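Local coordinates for RagB/SusD domain protein (Flavobacterium johnsoniae, PDB 5J5U) that probably binds chitin or its oligosaccharides at the outer membrane as a SusD-like protein of a chitin-utilization locus, at residues Tyr419-Arg423 and Val444-Leu448. Sequence-based numbering, arbitrary orientation.
Sequences YSNWR and VPTRL
R423 and T446 have the nearest CA atoms across the two segments, 6.9 Å apart, where one face of helical segment 419-423 meets the irregular loop segment 444-448. Two side chains of the helix reach out to successive carbonyls of the loop. Y419 lies with CG anti to its own N (chi1 174°), which carries the hydroxyl out to the loop; OH donates to P445 O at 2.6 Å, and this acceptor sits in the plane of the phenol ring, at its edge, while the hydroxyl stands above the carbonyl plane. One turn on, R423 bends at chi3 (-61°) and lays its guanidinium across a face of the Y419 ring, NE 3.4 Å above the ring plane and over its centre. NH1 then points to T446 O at 2.9 Å, with an N-H...O angle of 159°; the oxygen lies close to the guanidinium plane. NH2 binds D117 O and makes a weak bond to S420 OG, and these bonds, with the ring against its face, probably fix the rotation of the group. Replacing R423 by alanine removes the guanidinium, and T446 O and D117 O are likely to lose their N-H partners while a face of the Y419 ring loses its cover. Apart from these polar bonds, the W422 and V444 side chains point at each other across the gap, the six-membered end of the indole meeting the isopropyl group, CH2 to CG2 3.6 Å and CZ3 to CG1 3.7 Å. Within the SusD-like fold the contact packs helix 415-425 against the loop that precedes helix 452-457: helix 31-45 supplies F45 against Y419, V444 and P445, helix 98-119 packs I118 on Y419 and L448, and T446 is tied through OG1 to G477 O in the C-terminal tail.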
loop_
_atom_site.group_PDB
_atom_site.type_symbol
_atom_site.label_atom_id
_atom_site.label_comp_id
_atom_site.label_asym_id
_atom_site.label_seq_id
_atom_site.Cartn_x
_atom_site.Cartn_y
_atom_site.Cartn_z
ATOM N N TYR A 419 1.725 3.506 4.748
ATOM C CA TYR A 419 2.885 4.339 5.123
ATOM C C TYR A 419 2.790 5.702 4.459
ATOM O O TYR A 419 3.024 6.720 5.102
ATOM C CB TYR A 419 4.205 3.642 4.750
ATOM C CG TYR A 419 5.486 4.453 4.960
ATOM C CD1 TYR A 419 5.751 5.124 6.166
ATOM C CD2 TYR A 419 6.456 4.500 3.967
ATOM C CE1 TYR A 419 6.938 5.847 6.356
ATOM C CE2 TYR A 419 7.650 5.215 4.139
ATOM C CZ TYR A 419 7.888 5.902 5.322
ATOM O OH TYR A 419 9.087 6.601 5.441
ATOM N N SER A 420 2.418 5.725 3.178
ATOM C CA SER A 420 2.235 7.006 2.490
ATOM C C SER A 420 1.052 7.814 3.073
ATOM O O SER A 420 1.179 9.023 3.326
ATOM C CB SER A 420 2.051 6.785 0.984
ATOM O OG SER A 420 3.204 6.167 0.417
ATOM N N ASN A 421 -0.085 7.156 3.307
ATOM C CA ASN A 421 -1.263 7.862 3.798
ATOM C C ASN A 421 -1.030 8.361 5.227
ATOM O O ASN A 421 -1.514 9.412 5.623
ATOM C CB ASN A 421 -2.514 6.971 3.730
ATOM C CG ASN A 421 -3.818 7.786 3.660
ATOM O OD1 ASN A 421 -4.205 8.289 2.594
ATOM N ND2 ASN A 421 -4.478 7.936 4.800
ATOM N N TRP A 422 -0.257 7.617 5.994
ATOM C CA TRP A 422 0.163 8.119 7.292
ATOM C C TRP A 422 1.085 9.337 7.138
ATOM O O TRP A 422 0.940 10.319 7.881
ATOM C CB TRP A 422 0.867 7.047 8.132
ATOM C CG TRP A 422 1.242 7.605 9.466
ATOM C CD1 TRP A 422 0.428 7.743 10.547
ATOM C CD2 TRP A 422 2.511 8.145 9.848
ATOM N NE1 TRP A 422 1.105 8.317 11.582
ATOM C CE2 TRP A 422 2.393 8.574 11.184
ATOM C CE3 TRP A 422 3.744 8.306 9.189
ATOM C CZ2 TRP A 422 3.456 9.148 11.883
ATOM C CZ3 TRP A 422 4.809 8.876 9.881
ATOM C CH2 TRP A 422 4.658 9.283 11.219
ATOM N N ARG A 423 2.015 9.290 6.179
ATOM C CA ARG A 423 2.914 10.436 6.021
ATOM C C ARG A 423 2.116 11.692 5.630
ATOM O O ARG A 423 2.341 12.759 6.188
ATOM C CB ARG A 423 4.028 10.144 5.000
ATOM C CG ARG A 423 5.249 9.372 5.643
ATOM C CD ARG A 423 6.296 9.005 4.601
ATOM N NE ARG A 423 5.752 8.125 3.552
ATOM C CZ ARG A 423 6.313 7.938 2.363
ATOM N NH1 ARG A 423 7.455 8.555 2.030
ATOM N NH2 ARG A 423 5.734 7.117 1.494
ATOM N N VAL A 444 9.661 8.714 13.173
ATOM C CA VAL A 444 9.395 7.843 12.040
ATOM C C VAL A 444 10.140 8.334 10.779
ATOM O O VAL A 444 10.068 9.495 10.405
ATOM C CB VAL A 444 7.902 7.692 11.748
ATOM C CG1 VAL A 444 7.674 6.596 10.663
ATOM C CG2 VAL A 444 7.154 7.345 13.015
ATOM N N PRO A 445 10.905 7.439 10.156
ATOM C CA PRO A 445 11.514 7.762 8.870
ATOM C C PRO A 445 10.463 8.190 7.866
ATOM O O PRO A 445 9.388 7.575 7.798
ATOM C CB PRO A 445 12.186 6.449 8.468
ATOM C CG PRO A 445 12.434 5.750 9.774
ATOM C CD PRO A 445 11.238 6.073 10.600
ATOM N N THR A 446 10.766 9.219 7.080
ATOM C CA THR A 446 9.762 9.755 6.174
ATOM C C THR A 446 10.067 9.486 4.693
ATOM O O THR A 446 9.329 9.934 3.817
ATOM C CB THR A 446 9.558 11.265 6.414
ATOM O OG1 THR A 446 10.826 11.902 6.603
ATOM C CG2 THR A 446 8.691 11.468 7.676
ATOM N N ARG A 447 11.147 8.755 4.427
ATOM C CA ARG A 447 11.421 8.202 3.082
ATOM C C ARG A 447 12.506 7.141 3.230
ATOM O O ARG A 447 13.125 7.055 4.274
ATOM C CB ARG A 447 11.871 9.286 2.097
ATOM C CG ARG A 447 13.270 9.877 2.442
ATOM C CD ARG A 447 13.711 11.012 1.499
ATOM N NE ARG A 447 14.197 10.532 0.196
ATOM C CZ ARG A 447 15.457 10.156 -0.067
ATOM N NH1 ARG A 447 16.373 10.180 0.886
ATOM N NH2 ARG A 447 15.801 9.736 -1.291
ATOM N N LEU A 448 12.738 6.339 2.202
ATOM C CA LEU A 448 13.934 5.510 2.158
ATOM C C LEU A 448 14.917 6.183 1.179
ATOM O O LEU A 448 14.546 7.118 0.445
ATOM C CB LEU A 448 13.603 4.071 1.744
ATOM C CG LEU A 448 12.651 3.304 2.681
ATOM C CD1 LEU A 448 12.388 1.891 2.151
ATOM C CD2 LEU A 448 13.184 3.238 4.122
#